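Local coordinates for transcription initiation factor IIB (Methanocaldococcus vulcanius, PDB 5O9I), which contains a mini-intein of the HINT fold that probably excises itself by protein splicing and joins its flanking sequences, at residues A[60-65]-A[147-152]; A[100-105]-A[118-123]. One frame throughout, in Å; residues are numbered along the deposited sequence.

Interaction 1. Residues A[60-65]-A[147-152]; sequences SNYKFK and EKLINS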
loop_
_atom_site.group_PDB
_atom_site.type_symbol
_atom_site.label_atom_id
_atom_site.label_comp_id
_atom_site.label_asym_id
_atom_site.label_seq_id
_atom_site.Cartn_x
_atom_site.Cartn_y
_atom_site.Cartn_z
ATOM N N SER A 60 -3.384 15.707 -5.299
ATOM C CA SER A 60 -3.959 16.645 -4.358
ATOM C C SER A 60 -5.463 16.935 -4.589
ATOM O O SER A 60 -6.152 17.382 -3.655
ATOM C CB SER A 60 -3.165 17.939 -4.426
ATOM O OG SER A 60 -3.321 18.536 -5.694
ATOM N N ASN A 61 -5.950 16.683 -5.809
ATOM C CA ASN A 61 -7.395 16.531 -6.078
ATOM C C ASN A 61 -8.040 15.186 -5.758
ATOM O O ASN A 61 -9.229 15.007 -6.025
ATOM C CB ASN A 61 -7.661 16.841 -7.527
ATOM C CG ASN A 61 -7.347 18.258 -7.841
ATOM O OD1 ASN A 61 -7.716 19.144 -7.082
ATOM N ND2 ASN A 61 -6.692 18.491 -8.936
ATOM N N TYR A 62 -7.299 14.284 -5.127
ATOM C CA TYR A 62 -7.806 12.971 -4.765
ATOM C C TYR A 62 -8.099 12.077 -5.976
ATOM O O TYR A 62 -8.949 11.191 -5.887
ATOM C CB TYR A 62 -9.037 13.063 -3.834
ATOM C CG TYR A 62 -8.875 13.591 -2.439
ATOM C CD1 TYR A 62 -7.598 13.792 -1.847
ATOM C CD2 TYR A 62 -10.021 13.896 -1.685
ATOM C CE1 TYR A 62 -7.493 14.296 -0.546
ATOM C CE2 TYR A 62 -9.918 14.409 -0.385
ATOM C CZ TYR A 62 -8.664 14.629 0.158
ATOM O OH TYR A 62 -8.610 15.093 1.436
ATOM N N LYS A 63 -7.358 12.297 -7.063
ATOM C CA LYS A 63 -7.466 11.527 -8.269
ATOM C C LYS A 63 -6.221 10.697 -8.485
ATOM O O LYS A 63 -5.124 11.173 -8.265
ATOM C CB LYS A 63 -7.600 12.460 -9.441
ATOM C CG LYS A 63 -8.811 13.387 -9.394
ATOM C CD LYS A 63 -10.147 12.668 -9.573
ATOM C CE LYS A 63 -10.158 11.819 -10.867
ATOM N NZ LYS A 63 -11.464 11.132 -11.078
ATOM N N PHE A 64 -6.397 9.477 -8.974
ATOM C CA PHE A 64 -5.337 8.581 -9.270
ATOM C C PHE A 64 -4.568 8.931 -10.530
ATOM O O PHE A 64 -5.087 9.545 -11.490
ATOM C CB PHE A 64 -5.840 7.147 -9.372
ATOM C CG PHE A 64 -6.352 6.586 -8.080
ATOM C CD1 PHE A 64 -5.677 6.762 -6.902
ATOM C CD2 PHE A 64 -7.515 5.876 -8.066
ATOM C CE1 PHE A 64 -6.156 6.277 -5.712
ATOM C CE2 PHE A 64 -8.021 5.329 -6.873
ATOM C CZ PHE A 64 -7.339 5.551 -5.692
ATOM N N LYS A 65 -3.271 8.681 -10.409
ATOM C CA LYS A 65 -2.350 8.746 -11.548
ATOM C C LYS A 65 -1.070 7.940 -11.267
ATOM O O LYS A 65 -0.708 7.646 -10.108
ATOM C CB LYS A 65 -2.063 10.185 -11.982
ATOM C CG LYS A 65 -1.035 10.975 -11.203
ATOM C CD LYS A 65 -0.731 12.246 -12.033
ATOM C CE LYS A 65 0.316 13.184 -11.417
ATOM N NZ LYS A 65 -0.162 14.198 -10.394
ATOM N N GLU A 147 -17.800 17.924 -1.895
ATOM C CA GLU A 147 -17.726 18.060 -3.344
ATOM C C GLU A 147 -16.356 17.376 -3.766
ATOM O O GLU A 147 -16.271 16.613 -4.757
ATOM C CB GLU A 147 -17.845 19.553 -3.763
ATOM C CG GLU A 147 -19.303 20.237 -3.679
ATOM C CD GLU A 147 -19.623 21.223 -2.465
ATOM O OE1 GLU A 147 -18.761 21.494 -1.563
ATOM O OE2 GLU A 147 -20.766 21.778 -2.404
ATOM N N LYS A 148 -15.308 17.551 -2.958
ATOM C CA LYS A 148 -14.050 16.947 -3.288
ATOM C C LYS A 148 -14.083 15.422 -3.133
ATOM O O LYS A 148 -13.594 14.699 -4.032
ATOM C CB LYS A 148 -12.940 17.556 -2.462
ATOM C CG LYS A 148 -11.594 17.320 -3.075
ATOM C CD LYS A 148 -10.531 17.477 -2.038
ATOM C CE LYS A 148 -9.158 17.466 -2.670
ATOM N NZ LYS A 148 -8.230 18.306 -1.833
ATOM N N LEU A 149 -14.619 14.987 -1.985
ATOM C CA LEU A 149 -14.843 13.599 -1.704
ATOM C C LEU A 149 -15.667 12.942 -2.792
ATOM O O LEU A 149 -15.391 11.796 -3.201
ATOM C CB LEU A 149 -15.672 13.391 -0.455
ATOM C CG LEU A 149 -14.944 13.555 0.850
ATOM C CD1 LEU A 149 -15.788 13.071 1.979
ATOM C CD2 LEU A 149 -13.594 12.817 0.811
ATOM N N ILE A 150 -16.677 13.665 -3.258
ATOM C CA ILE A 150 -17.562 13.148 -4.275
ATOM C C ILE A 150 -16.792 13.001 -5.568
ATOM O O ILE A 150 -16.941 11.990 -6.243
ATOM C CB ILE A 150 -18.821 14.034 -4.428
ATOM C CG1 ILE A 150 -19.719 13.870 -3.197
ATOM C CG2 ILE A 150 -19.665 13.588 -5.588
ATOM C CD1 ILE A 150 -20.949 14.748 -3.201
ATOM N N ASN A 151 -15.908 13.938 -5.862
ATOM C CA ASN A 151 -15.193 13.932 -7.133
ATOM C C ASN A 151 -13.950 13.054 -7.138
ATOM O O ASN A 151 -13.254 13.006 -8.109
ATOM C CB ASN A 151 -14.717 15.347 -7.470
ATOM C CG ASN A 151 -15.836 16.279 -7.768
ATOM O OD1 ASN A 151 -16.968 16.092 -7.310
ATOM N ND2 ASN A 151 -15.532 17.303 -8.566
ATOM N N SER A 152 -13.664 12.417 -6.012
ATOM C CA SER A 152 -12.444 11.685 -5.824
ATOM C C SER A 152 -12.552 10.350 -6.540
ATOM O O SER A 152 -13.664 9.950 -6.857
ATOM C CB SER A 152 -12.241 11.465 -4.309
ATOM O OG SER A 152 -13.134 10.506 -3.796
#

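Interaction 2. Residues A[100-105]-A[118-123]; sequences FTVKDN and GDILVL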
loop_
_atom_site.group_PDB
_atom_site.type_symbol
_atom_site.label_atom_id
_atom_site.label_comp_id
_atom_site.label_asym_id
_atom_site.label_seq_id
_atom_site.Cartn_x
_atom_site.Cartn_y
_atom_site.Cartn_z
ATOM N N PHE A 100 -5.824 5.211 5.353
ATOM C CA PHE A 100 -6.477 6.502 5.453
ATOM C C PHE A 100 -7.894 6.312 5.935
ATOM O O PHE A 100 -8.498 5.260 5.706
ATOM C CB PHE A 100 -6.534 7.212 4.115
ATOM C CG PHE A 100 -5.221 7.775 3.648
ATOM C CD1 PHE A 100 -4.306 6.974 2.941
ATOM C CD2 PHE A 100 -4.905 9.115 3.850
ATOM C CE1 PHE A 100 -3.108 7.497 2.477
ATOM C CE2 PHE A 100 -3.716 9.641 3.359
ATOM C CZ PHE A 100 -2.817 8.841 2.688
ATOM N N THR A 101 -8.420 7.340 6.579
ATOM C CA THR A 101 -9.798 7.342 6.988
ATOM C C THR A 101 -10.290 8.732 6.687
ATOM O O THR A 101 -9.537 9.567 6.185
ATOM C CB THR A 101 -9.974 6.961 8.487
ATOM O OG1 THR A 101 -11.350 6.717 8.757
ATOM C CG2 THR A 101 -9.435 8.072 9.434
ATOM N N VAL A 102 -11.563 8.965 6.951
ATOM C CA VAL A 102 -12.131 10.285 6.771
ATOM C C VAL A 102 -12.189 10.944 8.123
ATOM O O VAL A 102 -12.399 10.272 9.139
ATOM C CB VAL A 102 -13.538 10.268 6.150
ATOM C CG1 VAL A 102 -14.120 11.685 6.028
ATOM C CG2 VAL A 102 -13.470 9.582 4.795
ATOM N N LYS A 103 -11.936 12.249 8.142
ATOM C CA LYS A 103 -12.351 13.024 9.239
ATOM C C LYS A 103 -12.473 14.477 8.809
ATOM O O LYS A 103 -11.570 15.034 8.188
ATOM C CB LYS A 103 -11.407 12.817 10.405
ATOM C CG LYS A 103 -11.963 13.354 11.700
ATOM C CD LYS A 103 -13.133 12.543 12.313
ATOM C CE LYS A 103 -13.681 13.144 13.640
ATOM N NZ LYS A 103 -12.713 13.882 14.538
ATOM N N ASP A 104 -13.656 15.045 9.079
ATOM C CA ASP A 104 -14.033 16.403 8.667
ATOM C C ASP A 104 -13.996 16.564 7.145
ATOM O O ASP A 104 -13.596 17.591 6.591
ATOM C CB ASP A 104 -13.206 17.463 9.412
ATOM C CG ASP A 104 -13.505 17.489 10.928
ATOM O OD1 ASP A 104 -14.581 16.974 11.367
ATOM O OD2 ASP A 104 -12.660 18.033 11.681
ATOM N N ASN A 105 -14.407 15.501 6.482
ATOM C CA ASN A 105 -14.555 15.480 5.045
ATOM C C ASN A 105 -13.261 15.515 4.257
ATOM O O ASN A 105 -13.267 15.727 3.045
ATOM C CB ASN A 105 -15.567 16.567 4.612
ATOM C CG ASN A 105 -16.903 16.426 5.315
ATOM O OD1 ASN A 105 -17.588 17.426 5.500
ATOM N ND2 ASN A 105 -17.265 15.193 5.751
ATOM N N GLY A 118 -15.858 -0.880 12.113
ATOM C CA GLY A 118 -16.849 0.175 11.832
ATOM C C GLY A 118 -16.307 1.569 11.500
ATOM O O GLY A 118 -17.085 2.487 11.191
ATOM N N ASP A 119 -14.986 1.748 11.553
ATOM C CA ASP A 119 -14.397 2.934 10.984
ATOM C C ASP A 119 -14.344 2.796 9.469
ATOM O O ASP A 119 -14.379 1.684 8.888
ATOM C CB ASP A 119 -13.016 3.308 11.564
ATOM C CG ASP A 119 -13.044 4.676 12.369
ATOM O OD1 ASP A 119 -13.705 4.715 13.431
ATOM O OD2 ASP A 119 -12.435 5.699 11.937
ATOM N N ILE A 120 -14.273 3.987 8.881
ATOM C CA ILE A 120 -14.376 4.181 7.483
ATOM C C ILE A 120 -12.956 4.215 6.954
ATOM O O ILE A 120 -12.127 4.975 7.457
ATOM C CB ILE A 120 -15.172 5.462 7.198
ATOM C CG1 ILE A 120 -16.663 5.087 7.113
ATOM C CG2 ILE A 120 -14.698 6.172 5.924
ATOM C CD1 ILE A 120 -17.624 6.191 7.491
ATOM N N LEU A 121 -12.701 3.366 5.956
ATOM C CA LEU A 121 -11.428 3.336 5.251
ATOM C C LEU A 121 -11.597 3.760 3.839
ATOM O O LEU A 121 -12.664 3.626 3.276
ATOM C CB LEU A 121 -10.846 1.939 5.274
ATOM C CG LEU A 121 -10.281 1.504 6.619
ATOM C CD1 LEU A 121 -9.446 0.247 6.404
ATOM C CD2 LEU A 121 -9.462 2.583 7.291
ATOM N N VAL A 122 -10.522 4.292 3.281
ATOM C CA VAL A 122 -10.489 4.783 1.898
ATOM C C VAL A 122 -9.928 3.666 1.003
ATOM O O VAL A 122 -8.887 3.059 1.318
ATOM C CB VAL A 122 -9.604 6.033 1.779
ATOM C CG1 VAL A 122 -9.816 6.652 0.433
ATOM C CG2 VAL A 122 -9.969 7.084 2.790
ATOM N N LEU A 123 -10.646 3.375 -0.069
ATOM C CA LEU A 123 -10.148 2.480 -1.136
ATOM C C LEU A 123 -10.469 3.095 -2.492
ATOM O O LEU A 123 -11.242 4.092 -2.562
ATOM C CB LEU A 123 -10.779 1.070 -1.078
ATOM C CG LEU A 123 -10.589 0.205 0.145
ATOM C CD1 LEU A 123 -11.536 0.548 1.297
ATOM C CD2 LEU A 123 -10.754 -1.274 -0.257
HETATM O O HOH W 1 -7.511 3.371 3.602
#

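Interaction 1. Residues A[60-65]-A[147-152]
K148 lays its extended side chain over one face of the Y62 ring, fastening the short helix 147-150 to the turn before strand 64-68 in this intein splicing domain of the HINT fold. The overlap is well centred: K148 CE lies 3.7 Å from the centroid of the Y62 ring, only 8° off its normal, which defines a CH-pi contact. K148 NZ, 4.3 Å from the centroid of the Y62 ring, adds a cation-pi interaction. The lysine crosses the tyrosine at about a right angle and ends at S60 O, which K148 NZ reaches in a hydrogen bond of 2.9 Å, nearly along the C=O axis. An alanine in place of K148 would probably leave S60 O without this donor and open a gap over the Y62 face. The packing is tight around buried Y62: S152 CB sits at the ring's edge and 3.6 Å from Y62 CB, while V107 N, elsewhere in the chain, bonds to Y62 OH. The solvent side is looser. There S60, N61 and N151 are exposed, and K63, bent at chi2 (-69°), brings CD to 3.5 Å from N151 O; its NZ is committed to a salt bridge with D153. Within 147-152, S152 OG donates to L149 O over 2.7 Å, tilted 28° from the carbonyl plane.

Interaction 2. Residues A[100-105]-A[118-123]
The backbones of strands 100-103 and 120-123 meet at F100 and V122, their axes approaching to 4.8 Å with 121° between chain directions, well short of antiparallel. Direct backbone bonding is correspondingly sparse: V122 N gives F100 O one weak hydrogen bond of 3.3 Å, and L121 CA makes a CA-H...O contact with the same oxygen. A water extends the join, accepting from F100 N at 3.0 Å and donating to V122 O at 2.7 Å. Among the side chains, T101 carries OG1 anti to its backbone N (chi1 -168°), which directs the hydroxyl at I120 O; the modelled separation is too short for its length to be trusted. D119 OD2 lies 3.5 Å from T101 OG1, but the carboxylate has its salt bridge with R116. Apolar contacts flank this polar centre: F100 CB meets V122 CG2 at 3.7 Å, and V102 CG2 meets I120 CG2 at 3.8 Å. With strand 98-103 paired to 106-111 and strand 120-124 paired to 154-162, the contact sets a beta hairpin against the edge of a separate antiparallel sheet, within the all-beta body of the HINT fold.

In the fold
The two contacts are neighbours, their centres about 14 Å apart, and they touch directly where L149 CG of interaction 1 packs 3.5 Å from N105 O of interaction 2. Interaction 2 is nested in the loop that interaction 1 closes: strand 120-124 precedes helix 147-150, with residues 127-145 between them not modelled. V107, in strand 106-111, connects them further, as its backbone N holds Y62 while its side chain touches V122. Interaction 2 also borders the C-terminal end of the intein, since the F100 ring meets H193. As in other inteins, this histidine next to the terminal asparagine probably assists splicing.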